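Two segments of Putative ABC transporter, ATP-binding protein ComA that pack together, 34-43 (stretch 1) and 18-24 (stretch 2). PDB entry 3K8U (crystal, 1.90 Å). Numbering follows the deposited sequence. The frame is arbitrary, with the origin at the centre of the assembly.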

ATOM      1  N   SER A  34       2.410   9.005 -12.439  1.00 19.30           N
ATOM      2  CA  SER A  34       1.516   9.989 -11.841  1.00 16.64           C
ATOM      3  C   SER A  34       0.257   9.349 -11.283  1.00 14.04           C
ATOM      4  O   SER A  34      -0.171   8.292 -11.744  1.00 13.41           O
ATOM      5  CB  SER A  34       1.106  11.026 -12.884  1.00 15.79           C
ATOM      6  OG  SER A  34       0.253  10.447 -13.861  1.00 14.55           O
ATOM      7  N   ILE A  35      -0.346  10.018 -10.306  1.00 13.51           N
ATOM      8  CA  ILE A  35      -1.582   9.544  -9.696  1.00 15.20           C
ATOM      9  C   ILE A  35      -2.706   9.509 -10.735  1.00 15.75           C
ATOM     10  O   ILE A  35      -3.464   8.542 -10.803  1.00 12.99           O
ATOM     11  CB  ILE A  35      -1.977  10.435  -8.493  1.00 15.19           C
ATOM     12  CG1 ILE A  35      -1.069  10.109  -7.297  1.00 19.06           C
ATOM     13  CG2 ILE A  35      -3.444  10.238  -8.121  1.00 16.61           C
ATOM     14  CD1 ILE A  35      -1.388  10.903  -6.049  1.00 22.15           C
ATOM     15  N   ALA A  36      -2.777  10.540 -11.578  1.00 13.53           N
ATOM     16  CA  ALA A  36      -3.818  10.611 -12.604  1.00 14.56           C
ATOM     17  C   ALA A  36      -3.748   9.417 -13.554  1.00 14.82           C
ATOM     18  O   ALA A  36      -4.777   8.865 -13.951  1.00 16.58           O
ATOM     19  CB  ALA A  36      -3.710  11.926 -13.384  1.00 16.25           C
ATOM     20  N   TYR A  37      -2.530   9.017 -13.904  1.00 15.65           N
ATOM     21  CA  TYR A  37      -2.315   7.884 -14.801  1.00 16.93           C
ATOM     22  C   TYR A  37      -2.707   6.562 -14.137  1.00 17.59           C
ATOM     23  O   TYR A  37      -3.408   5.744 -14.734  1.00 16.71           O
ATOM     24  CB  TYR A  37      -0.849   7.838 -15.231  1.00 19.48           C
ATOM     25  CG  TYR A  37      -0.472   6.679 -16.128  1.00 22.91           C
ATOM     26  CD1 TYR A  37      -0.958   6.591 -17.432  1.00 27.27           C
ATOM     27  CD2 TYR A  37       0.402   5.687 -15.684  1.00 24.83           C
ATOM     28  CE1 TYR A  37      -0.579   5.547 -18.273  1.00 28.61           C
ATOM     29  CE2 TYR A  37       0.786   4.639 -16.513  1.00 26.77           C
ATOM     30  CZ  TYR A  37       0.295   4.576 -17.806  1.00 30.01           C
ATOM     31  OH  TYR A  37       0.677   3.544 -18.631  1.00 31.92           O
ATOM     32  N   LEU A  38      -2.255   6.359 -12.903  1.00 16.86           N
ATOM     33  CA  LEU A  38      -2.562   5.128 -12.177  1.00 17.52           C
ATOM     34  C   LEU A  38      -4.031   5.037 -11.791  1.00 17.15           C
ATOM     35  O   LEU A  38      -4.585   3.941 -11.697  1.00 19.83           O
ATOM     36  CB  LEU A  38      -1.662   4.981 -10.946  1.00 16.03           C
ATOM     37  CG  LEU A  38      -0.174   4.833 -11.271  1.00 18.90           C
ATOM     38  CD1 LEU A  38       0.619   4.656  -9.992  1.00 18.58           C
ATOM     39  CD2 LEU A  38       0.037   3.640 -12.194  1.00 18.66           C
ATOM     40  N   ARG A  39      -4.668   6.187 -11.596  1.00 16.38           N
ATOM     41  CA  ARG A  39      -6.087   6.231 -11.250  1.00 17.11           C
ATOM     42  C   ARG A  39      -6.873   5.611 -12.403  1.00 18.89           C
ATOM     43  O   ARG A  39      -7.808   4.834 -12.190  1.00 17.23           O
ATOM     44  CB  ARG A  39      -6.540   7.679 -11.040  1.00 17.15           C
ATOM     45  CG  ARG A  39      -7.979   7.826 -10.550  1.00 17.38           C
ATOM     46  CD  ARG A  39      -8.459   9.271 -10.636  1.00 18.33           C
ATOM     47  NE  ARG A  39      -7.630  10.180  -9.847  1.00 19.44           N
ATOM     48  CZ  ARG A  39      -6.983  11.231 -10.343  1.00 20.17           C
ATOM     49  NH1 ARG A  39      -7.057  11.520 -11.637  1.00 18.51           N
ATOM     50  NH2 ARG A  39      -6.281  12.013  -9.536  1.00 17.46           N
ATOM     51  N   GLU A  40      -6.475   5.957 -13.624  1.00 19.35           N
ATOM     52  CA  GLU A  40      -7.121   5.439 -14.826  1.00 22.90           C
ATOM     53  C   GLU A  40      -6.820   3.951 -15.033  1.00 23.49           C
ATOM     54  O   GLU A  40      -7.727   3.162 -15.314  1.00 24.06           O
ATOM     55  CB  GLU A  40      -6.689   6.263 -16.048  1.00 25.31           C
ATOM     56  CG  GLU A  40      -7.165   5.729 -17.404  1.00 31.99           C
ATOM     57  CD  GLU A  40      -8.676   5.572 -17.504  1.00 36.57           C
ATOM     58  OE1 GLU A  40      -9.418   6.336 -16.847  1.00 37.51           O
ATOM     59  OE2 GLU A  40      -9.123   4.678 -18.256  1.00 40.35           O
ATOM     60  N   LEU A  41      -5.557   3.569 -14.851  1.00 23.33           N
ATOM     61  CA  LEU A  41      -5.131   2.178 -15.014  1.00 24.67           C
ATOM     62  C   LEU A  41      -5.747   1.213 -14.006  1.00 24.88           C
ATOM     63  O   LEU A  41      -5.950   0.036 -14.314  1.00 24.25           O
ATOM     64  CB  LEU A  41      -3.609   2.073 -14.934  1.00 25.98           C
ATOM     65  CG  LEU A  41      -2.830   1.925 -16.241  1.00 31.06           C
ATOM     66  CD1 LEU A  41      -3.083   3.120 -17.145  1.00 31.75           C
ATOM     67  CD2 LEU A  41      -1.349   1.777 -15.930  1.00 30.01           C
ATOM     68  N   SER A  42      -6.020   1.703 -12.800  1.00 23.25           N
ATOM     69  CA  SER A  42      -6.602   0.873 -11.745  1.00 24.46           C
ATOM     70  C   SER A  42      -8.129   0.924 -11.694  1.00 25.04           C
ATOM     71  O   SER A  42      -8.739   0.329 -10.805  1.00 25.10           O
ATOM     72  CB  SER A  42      -6.027   1.275 -10.384  1.00 23.96           C
ATOM     73  OG  SER A  42      -6.339   2.622 -10.081  1.00 22.11           O
ATOM     74  N   LYS A  43      -8.737   1.647 -12.636  1.00 26.09           N
ATOM     75  CA  LYS A  43     -10.193   1.789 -12.707  1.00 28.67           C
ATOM     76  C   LYS A  43     -10.780   2.397 -11.428  1.00 28.43           C
ATOM     77  O   LYS A  43     -11.890   2.057 -11.006  1.00 27.87           O
ATOM     78  CB  LYS A  43     -10.850   0.434 -13.015  1.00 30.99           C
ATOM     79  CG  LYS A  43     -10.491  -0.123 -14.391  1.00 35.57           C
ATOM     80  CD  LYS A  43     -11.125  -1.489 -14.627  1.00 39.90           C
ATOM     81  CE  LYS A  43     -10.919  -1.961 -16.062  1.00 42.08           C
ATOM     82  NZ  LYS A  43      -9.477  -2.039 -16.442  1.00 44.37           N
TER
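Stretch 2 (18-24) GPAVLAS

The most unusual feature of this contact is a proline at its centre: Pro19, within a helix of stretch 2, lays its ring against stretch 1 and touches four residues there, Ile35, Leu38 and Arg39 in the helix and Ser42 just after it. The CA atoms of Leu38 and Pro19 are 5.2 Å apart, the nearest pair across the stretches. No hydrogen bond crosses between the stretches, and the 334 Å² buried between them, both sides summed, is held by van der Waals packing.

Stretch 2 is helical throughout, from Gly18 to Ser24, as part of a helix that begins earlier in the chain and continues beyond it. Its phi/psi values stay close to helical, from -63/-55 at Gly18 to -62/-51 at Ser24, and its turns are closed by Leu22 N to Gly18 O (3.2 Å), Ala23 N to Pro19 O (2.9 Å) and Ser24 N to Ala20 O (2.9 Å). Pro19 has no amide hydrogen to donate to the turn before it, while its carbonyl accepts from Ala23 N. The axis of this helix passes that of helix 35-41 at a closest approach of 8.6 Å, and the N-to-C directions make an angle of 113°. The two segments therefore cross steeply, somewhat beyond perpendicular.

The CA-to-CB bond of Pro19 points toward stretch 1; its ring has the C-gamma exo pucker. Pro19 CB lies 3.9 Å from Ile35 O and 4.1 Å from both Ile35 CG2 and Leu38 CB, while Pro19 CG approaches Arg39 CA at 3.7 Å and Ser42 OG at 4.1 Å. The ring thus rests on backbone as well as side-chain atoms. Ser42 OG is turned back to its own helix, donating to Leu38 O over 2.7 Å; its approach to the proline ring is simply one of packing.

Leu38 is the main counterpart from stretch 1. With chi1 in m and chi2 in t, its CA-to-CB bond points toward stretch 2, and CD1 lies among Pro19, Leu22 and Ala23. Leu38 CD1 is 3.6 Å from Pro19 O, 4.0 Å from Leu22 CG, 3.5 Å from Ala23 N and 3.6 Å from Ala23 CB. The methyl group consequently packs against the turn joined by the Ala23 N to Pro19 O hydrogen bond, and it also touches Ala23 CB. Leu22, Ala23 and Pro19 all direct their CA-to-CB bonds toward stretch 1, whereas those of Ala20 and Val21 point away.

The ends of the helix in stretch 1 are separately stabilised. Ser34 OG caps its start by accepting from Tyr37 N at 3.1 Å. At the other end, Lys43 adopts positive phi in a Schellman motif, with Lys43 N reaching Glu40 O at 3.2 Å; its side chain takes no part in the packing.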

ATOM      1  N   GLY A  18      -5.456   4.226  -3.471  1.00 12.95           N
ATOM      2  CA  GLY A  18      -4.962   3.096  -4.248  1.00 15.04           C
ATOM      3  C   GLY A  18      -3.868   3.528  -5.208  1.00 15.28           C
ATOM      4  O   GLY A  18      -2.783   2.934  -5.238  1.00 14.74           O
ATOM      5  N   PRO A  19      -4.150   4.521  -6.065  1.00 15.01           N
ATOM      6  CA  PRO A  19      -3.152   5.013  -7.017  1.00 14.56           C
ATOM      7  C   PRO A  19      -1.887   5.460  -6.279  1.00 12.92           C
ATOM      8  O   PRO A  19      -0.774   5.216  -6.743  1.00 13.03           O
ATOM      9  CB  PRO A  19      -3.867   6.201  -7.660  1.00 13.93           C
ATOM     10  CG  PRO A  19      -5.273   5.744  -7.708  1.00 15.92           C
ATOM     11  CD  PRO A  19      -5.478   5.095  -6.354  1.00 15.44           C
ATOM     12  N   ALA A  20      -2.064   6.085  -5.114  1.00 13.01           N
ATOM     13  CA  ALA A  20      -0.938   6.569  -4.315  1.00 12.23           C
ATOM     14  C   ALA A  20      -0.007   5.473  -3.805  1.00 13.77           C
ATOM     15  O   ALA A  20       1.212   5.597  -3.939  1.00 12.87           O
ATOM     16  CB  ALA A  20      -1.430   7.428  -3.156  1.00 13.84           C
ATOM     17  N   VAL A  21      -0.553   4.414  -3.203  1.00 13.28           N
ATOM     18  CA  VAL A  21       0.311   3.335  -2.712  1.00 12.98           C
ATOM     19  C   VAL A  21       1.015   2.625  -3.865  1.00 13.65           C
ATOM     20  O   VAL A  21       2.179   2.254  -3.743  1.00 13.62           O
ATOM     21  CB  VAL A  21      -0.428   2.301  -1.799  1.00 13.15           C
ATOM     22  CG1 VAL A  21      -0.953   2.999  -0.553  1.00 10.79           C
ATOM     23  CG2 VAL A  21      -1.550   1.593  -2.546  1.00 11.31           C
ATOM     24  N   LEU A  22       0.327   2.473  -4.995  1.00 14.59           N
ATOM     25  CA  LEU A  22       0.931   1.824  -6.153  1.00 15.76           C
ATOM     26  C   LEU A  22       2.082   2.682  -6.682  1.00 16.03           C
ATOM     27  O   LEU A  22       3.159   2.165  -6.983  1.00 16.53           O
ATOM     28  CB  LEU A  22      -0.109   1.571  -7.250  1.00 17.14           C
ATOM     29  CG  LEU A  22       0.398   0.897  -8.534  1.00 18.36           C
ATOM     30  CD1 LEU A  22       1.122  -0.404  -8.209  1.00 19.79           C
ATOM     31  CD2 LEU A  22      -0.768   0.640  -9.475  1.00 18.04           C
ATOM     32  N   ALA A  23       1.863   3.992  -6.764  1.00 16.95           N
ATOM     33  CA  ALA A  23       2.901   4.913  -7.231  1.00 18.36           C
ATOM     34  C   ALA A  23       4.103   4.870  -6.285  1.00 18.52           C
ATOM     35  O   ALA A  23       5.259   4.922  -6.723  1.00 16.99           O
ATOM     36  CB  ALA A  23       2.350   6.339  -7.321  1.00 16.38           C
ATOM     37  N   SER A  24       3.825   4.745  -4.990  1.00 16.62           N
ATOM     38  CA  SER A  24       4.873   4.687  -3.974  1.00 16.00           C
ATOM     39  C   SER A  24       5.787   3.481  -4.162  1.00 17.18           C
ATOM     40  O   SER A  24       7.015   3.619  -4.178  1.00 19.36           O
ATOM     41  CB  SER A  24       4.258   4.655  -2.571  1.00 14.81           C
ATOM     42  OG  SER A  24       3.476   5.811  -2.324  1.00 14.65           O
TER